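Local coordinates for myosin regulatory light chain (Physarum polycephalum, PDB 2BL0), which binds calcium through an EF-hand site and serves as a light chain in the regulatory domain of myosin II, at residues Leu34-Thr39 / Ile68-Glu73; Glu77-Phe82 / Asn130-Val135. All coordinates share one frame; numbering follows the deposited sequence.

Interaction 1: residues Leu34-Thr39 / Ile68-Glu73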
loop_
_atom_site.group_PDB
_atom_site.type_symbol
_atom_site.label_atom_id
_atom_site.label_comp_id
_atom_site.label_asym_id
_atom_site.label_seq_id
_atom_site.Cartn_x
_atom_site.Cartn_y
_atom_site.Cartn_z
ATOM N N LEU B 34 1.594 -13.272 3.665
ATOM C CA LEU B 34 0.150 -13.366 3.487
ATOM C C LEU B 34 -0.553 -14.373 4.434
ATOM O O LEU B 34 -1.689 -14.796 4.189
ATOM C CB LEU B 34 -0.170 -13.706 2.035
ATOM C CG LEU B 34 0.199 -12.605 1.024
ATOM C CD1 LEU B 34 -0.205 -13.036 -0.360
ATOM C CD2 LEU B 34 -0.441 -11.289 1.379
ATOM N N GLY B 35 0.125 -14.760 5.510
ATOM C CA GLY B 35 -0.519 -15.493 6.577
ATOM C C GLY B 35 -0.597 -16.999 6.457
ATOM O O GLY B 35 -1.467 -17.623 7.082
ATOM N N LYS B 36 0.300 -17.594 5.689
ATOM C CA LYS B 36 0.471 -19.033 5.698
ATOM C C LYS B 36 1.915 -19.392 6.079
ATOM O O LYS B 36 2.874 -18.786 5.622
ATOM C CB LYS B 36 0.057 -19.625 4.359
ATOM C CG LYS B 36 -1.449 -19.658 4.202
ATOM C CD LYS B 36 -1.918 -20.315 2.923
ATOM C CE LYS B 36 -3.423 -20.047 2.724
ATOM N NZ LYS B 36 -4.107 -21.064 1.814
ATOM N N ASN B 37 2.045 -20.389 6.943
ATOM C CA ASN B 37 3.280 -20.692 7.669
ATOM C C ASN B 37 3.810 -22.110 7.398
ATOM O O ASN B 37 3.683 -22.999 8.236
ATOM C CB ASN B 37 3.026 -20.608 9.174
ATOM C CG ASN B 37 2.741 -19.204 9.665
ATOM O OD1 ASN B 37 2.949 -18.213 8.953
ATOM N ND2 ASN B 37 2.250 -19.114 10.913
ATOM N N PRO B 38 4.470 -22.321 6.265
ATOM C CA PRO B 38 5.065 -23.623 5.999
ATOM C C PRO B 38 6.246 -23.870 6.924
ATOM O O PRO B 38 7.005 -22.946 7.237
ATOM C CB PRO B 38 5.550 -23.495 4.551
ATOM C CG PRO B 38 5.768 -22.091 4.373
ATOM C CD PRO B 38 4.757 -21.355 5.195
ATOM N N THR B 39 6.425 -25.117 7.316
ATOM C CA THR B 39 7.663 -25.520 7.973
ATOM C C THR B 39 8.727 -25.590 6.892
ATOM O O THR B 39 8.405 -25.555 5.701
ATOM C CB THR B 39 7.522 -26.865 8.655
ATOM O OG1 THR B 39 7.316 -27.892 7.674
ATOM C CG2 THR B 39 6.286 -26.909 9.564
ATOM N N ILE B 68 -1.756 -24.866 3.258
ATOM C CA ILE B 68 -0.654 -24.578 4.154
ATOM C C ILE B 68 -1.267 -23.953 5.413
ATOM O O ILE B 68 -2.159 -23.119 5.319
ATOM C CB ILE B 68 0.335 -23.611 3.465
ATOM C CG1 ILE B 68 0.868 -24.211 2.148
ATOM C CG2 ILE B 68 1.469 -23.284 4.406
ATOM C CD1 ILE B 68 1.628 -23.211 1.245
ATOM N N LYS B 69 -0.788 -24.362 6.586
ATOM C CA LYS B 69 -1.360 -23.906 7.849
ATOM C C LYS B 69 -1.290 -22.398 8.050
ATOM O O LYS B 69 -0.245 -21.781 7.828
ATOM C CB LYS B 69 -0.651 -24.590 9.032
ATOM C CG LYS B 69 -0.919 -26.093 9.145
ATOM C CD LYS B 69 -0.974 -26.545 10.577
ATOM C CE LYS B 69 -0.955 -28.055 10.700
ATOM N NZ LYS B 69 -0.003 -28.446 11.769
ATOM N N THR B 70 -2.411 -21.818 8.471
ATOM C CA THR B 70 -2.457 -20.458 8.987
ATOM C C THR B 70 -2.019 -20.458 10.457
ATOM O O THR B 70 -1.917 -21.507 11.073
ATOM C CB THR B 70 -3.864 -19.859 8.855
ATOM O OG1 THR B 70 -4.791 -20.645 9.590
ATOM C CG2 THR B 70 -4.368 -19.901 7.394
ATOM N N PRO B 71 -1.727 -19.292 11.018
ATOM C CA PRO B 71 -1.285 -19.231 12.416
ATOM C C PRO B 71 -2.278 -19.835 13.433
ATOM O O PRO B 71 -1.828 -20.521 14.339
ATOM C CB PRO B 71 -1.050 -17.733 12.639
ATOM C CG PRO B 71 -0.759 -17.202 11.278
ATOM C CD PRO B 71 -1.690 -17.964 10.380
ATOM N N THR B 72 -3.590 -19.625 13.293
ATOM C CA THR B 72 -4.519 -20.245 14.251
ATOM C C THR B 72 -4.496 -21.773 14.183
ATOM O O THR B 72 -4.747 -22.445 15.191
ATOM C CB THR B 72 -5.981 -19.777 14.091
ATOM O OG1 THR B 72 -6.393 -19.945 12.730
ATOM C CG2 THR B 72 -6.110 -18.307 14.368
ATOM N N GLU B 73 -4.217 -22.323 13.009
ATOM C CA GLU B 73 -4.124 -23.769 12.855
ATOM C C GLU B 73 -2.905 -24.333 13.575
ATOM O O GLU B 73 -2.775 -25.561 13.692
ATOM C CB GLU B 73 -4.051 -24.158 11.377
ATOM C CG GLU B 73 -5.341 -23.958 10.622
ATOM C CD GLU B 73 -5.170 -24.267 9.150
ATOM O OE1 GLU B 73 -5.283 -25.451 8.755
ATOM O OE2 GLU B 73 -4.898 -23.328 8.393
#
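Asn37 and Lys69 join two loops of this two-lobed, calmodulin-like EF-hand fold: Leu34-Thr39 connects helix 27-33 to helix 40-50, and Ile68-Glu73 leads from helix 57-64 to helix 75-85. One backbone hydrogen bond ties them, from Asn37 N to Lys69 O, 2.8 Å long and nearly straight at 165°. Weaker CA-H...O contacts flank it: Lys36 CA lies 3.5 Å from Lys69 O, and Thr70 CA reaches Gly35 O. The same Gly35 O lies against the Pro71 ring, 3.3 Å from CD. Gly35 suits its place because its positive phi (87°) would jam any CB against the Leu34 carbonyl oxygen.

Apolar packing centres on Ile68, whose CG2 lies 3.9 Å from Pro38 CD, while its CB faces the CD of Lys36. The Lys36 chain, extended beyond CG, crosses Ile68 at about a right angle, its methylenes giving the isoleucine an apolar surface to lie against. Its ammonium passes on to the carbonyl oxygens of Tyr64 and Lys66, with the Tyr64 ring as a cation-pi partner.

Polar side chains brace the 68-73 loop from within. Glu73 OE2 accepts from Thr70 N at 2.9 Å, above the carboxylate plane, and from Thr70 OG1 through its anti lone pair. Across the contact, the Asn37 side chain crosses Pro71 at about a right angle: ND2 donates to Gln74 OE1 while standing 3.6 Å from Pro71 CG.

Interaction 2: residues Glu77-Phe82 / Asn130-Val135; sequences EMLDAF and NYESFV
Phe82 and Tyr131 lie alongside each other, pointing opposite ways, where helices 75-85 and 131-140 of the C-terminal EF-hand pair meet; their segments 77-82 and 131-135 run nearly antiparallel, at 155°. The two rings are close to parallel, with planes at 9°, but are displaced until little overlap is left, the centroids 5.4 Å apart. Each ring instead receives the other residue's CB over one face in a reciprocal CH-pi contact: Phe82 CB lies 3.6 Å from the Tyr131 centroid, and Tyr131 CB lies 3.8 Å from that of Phe82. Tyr131 CG sits between its backbone N and carbonyl carbon (chi1 55°), which puts CG 3.5 Å from Phe82 CB.

One side and the tip of the Phe82 ring meet the next turn of the partner helix. CD2 and CE2 abut Val135 CG2, each at 3.7 Å, and CZ approaches Phe134 CD2 at 3.8 Å, that side chain crossing at about a right angle. An alanine at Phe82 would keep CB over Tyr131 but would probably leave Val135 CG2, Phe134 CD2 and Tyr131 CB without their ring partner, opening a gap between the helices.

Tyrosine suits its position because its hydroxyl bonds Asp86 OD2, a residue inferred to bind calcium, while its ring stays buried. At the edge of that ring, in its plane, Leu79 CD2 lies 3.7 Å from Tyr131 CE1.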
loop_
_atom_site.group_PDB
_atom_site.type_symbol
_atom_site.label_atom_id
_atom_site.label_comp_id
_atom_site.label_asym_id
_atom_site.label_seq_id
_atom_site.Cartn_x
_atom_site.Cartn_y
_atom_site.Cartn_z
ATOM N N GLU B 77 -0.792 -26.988 18.560
ATOM C CA GLU B 77 0.515 -27.630 18.564
ATOM C C GLU B 77 1.542 -26.789 19.309
ATOM O O GLU B 77 2.383 -27.325 20.020
ATOM C CB GLU B 77 0.977 -27.904 17.118
ATOM C CG GLU B 77 0.216 -29.043 16.427
ATOM C CD GLU B 77 0.257 -28.997 14.900
ATOM O OE1 GLU B 77 0.421 -27.909 14.291
ATOM O OE2 GLU B 77 0.098 -30.074 14.286
ATOM N N MET B 78 1.469 -25.472 19.179
ATOM C CA MET B 78 2.395 -24.602 19.901
ATOM C C MET B 78 2.184 -24.655 21.406
ATOM O O MET B 78 3.133 -24.700 22.167
ATOM C CB MET B 78 2.256 -23.152 19.449
ATOM C CG MET B 78 2.846 -22.852 18.038
ATOM S SD MET B 78 3.016 -21.065 17.716
ATOM C CE MET B 78 1.495 -20.686 17.074
ATOM N N LEU B 79 0.936 -24.622 21.838
ATOM C CA LEU B 79 0.674 -24.636 23.275
ATOM C C LEU B 79 1.045 -25.986 23.897
ATOM O O LEU B 79 1.540 -26.031 25.019
ATOM C CB LEU B 79 -0.780 -24.305 23.562
ATOM C CG LEU B 79 -1.113 -23.049 24.375
ATOM C CD1 LEU B 79 -2.381 -23.311 25.184
ATOM C CD2 LEU B 79 -0.030 -22.530 25.294
ATOM N N ASP B 80 0.783 -27.068 23.172
ATOM C CA ASP B 80 1.211 -28.419 23.567
ATOM C C ASP B 80 2.739 -28.477 23.714
ATOM O O ASP B 80 3.260 -29.068 24.663
ATOM C CB ASP B 80 0.798 -29.450 22.505
ATOM C CG ASP B 80 -0.680 -29.802 22.546
ATOM O OD1 ASP B 80 -1.415 -29.339 23.443
ATOM O OD2 ASP B 80 -1.189 -30.565 21.705
ATOM N N ALA B 81 3.442 -27.893 22.747
ATOM C CA ALA B 81 4.904 -27.839 22.774
ATOM C C ALA B 81 5.373 -27.097 24.008
ATOM O O ALA B 81 6.202 -27.590 24.736
ATOM C CB ALA B 81 5.447 -27.173 21.533
ATOM N N PHE B 82 4.829 -25.905 24.256
ATOM C CA PHE B 82 5.285 -25.101 25.385
ATOM C C PHE B 82 4.909 -25.735 26.720
ATOM O O PHE B 82 5.658 -25.670 27.676
ATOM C CB PHE B 82 4.755 -23.660 25.308
ATOM C CG PHE B 82 5.556 -22.765 24.398
ATOM C CD1 PHE B 82 6.892 -22.496 24.658
ATOM C CD2 PHE B 82 4.982 -22.192 23.275
ATOM C CE1 PHE B 82 7.628 -21.683 23.828
ATOM C CE2 PHE B 82 5.715 -21.368 22.438
ATOM C CZ PHE B 82 7.048 -21.122 22.704
ATOM N N ASN B 130 5.715 -15.397 29.557
ATOM C CA ASN B 130 4.460 -16.130 29.507
ATOM C C ASN B 130 4.287 -16.640 28.094
ATOM O O ASN B 130 4.103 -15.845 27.160
ATOM C CB ASN B 130 3.301 -15.214 29.911
ATOM C CG ASN B 130 1.964 -15.927 29.922
ATOM O OD1 ASN B 130 1.430 -16.242 28.872
ATOM N ND2 ASN B 130 1.397 -16.153 31.125
ATOM N N TYR B 131 4.343 -17.963 27.926
ATOM C CA TYR B 131 4.397 -18.528 26.590
ATOM C C TYR B 131 3.062 -18.462 25.867
ATOM O O TYR B 131 3.055 -18.340 24.672
ATOM C CB TYR B 131 5.012 -19.943 26.564
ATOM C CG TYR B 131 4.370 -20.963 27.461
ATOM C CD1 TYR B 131 3.108 -21.463 27.192
ATOM C CD2 TYR B 131 5.037 -21.444 28.582
ATOM C CE1 TYR B 131 2.512 -22.425 28.027
ATOM C CE2 TYR B 131 4.455 -22.396 29.426
ATOM C CZ TYR B 131 3.191 -22.885 29.133
ATOM O OH TYR B 131 2.616 -23.815 29.963
ATOM N N GLU B 132 1.924 -18.530 26.562
ATOM C CA GLU B 132 0.650 -18.308 25.870
ATOM C C GLU B 132 0.555 -16.899 25.266
ATOM O O GLU B 132 0.011 -16.728 24.159
ATOM C CB GLU B 132 -0.529 -18.577 26.793
ATOM C CG GLU B 132 -1.859 -18.660 26.042
ATOM C CD GLU B 132 -2.504 -17.310 25.723
ATOM O OE1 GLU B 132 -2.292 -16.345 26.487
ATOM O OE2 GLU B 132 -3.247 -17.230 24.698
ATOM N N SER B 133 1.088 -15.896 25.954
ATOM C CA SER B 133 1.124 -14.536 25.403
ATOM C C SER B 133 2.020 -14.505 24.161
ATOM O O SER B 133 1.734 -13.792 23.211
ATOM C CB SER B 133 1.619 -13.501 26.419
ATOM O OG SER B 133 0.730 -13.394 27.532
ATOM N N PHE B 134 3.088 -15.301 24.171
ATOM C CA PHE B 134 4.001 -15.385 23.036
ATOM C C PHE B 134 3.291 -16.041 21.857
ATOM O O PHE B 134 3.339 -15.523 20.751
ATOM C CB PHE B 134 5.287 -16.134 23.439
ATOM C CG PHE B 134 6.316 -16.235 22.322
ATOM C CD1 PHE B 134 6.991 -15.112 21.871
ATOM C CD2 PHE B 134 6.571 -17.458 21.707
ATOM C CE1 PHE B 134 7.936 -15.209 20.829
ATOM C CE2 PHE B 134 7.512 -17.569 20.690
ATOM C CZ PHE B 134 8.182 -16.453 20.238
ATOM N N VAL B 135 2.597 -17.149 22.111
ATOM C CA VAL B 135 1.794 -17.824 21.095
ATOM C C VAL B 135 0.741 -16.855 20.573
ATOM O O VAL B 135 0.542 -16.709 19.374
ATOM C CB VAL B 135 1.135 -19.112 21.658
ATOM C CG1 VAL B 135 0.179 -19.714 20.643
ATOM C CG2 VAL B 135 2.229 -20.117 22.069
#

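Both contacts are largely buried, yet their chemistry follows their place in the fold. Interaction 1 lies near the centre of the chain, where loops rather than helices meet, so a backbone hydrogen bond, carbonyl contacts, prolines and the Ile68 and Lys36 side chains do the joining. Interaction 2 lies farther out, inside the C-terminal lobe, and is helix-to-helix packing of aromatic and aliphatic side chains. They hold different elements but follow one another along the chain, since the loop at 68-73 leads into helix 75-85. The two also touch directly: Lys69 NZ forms a salt bridge with Glu77 OE1 in one of that glutamate's two modelled conformers. Another protein chain packs on parts of both.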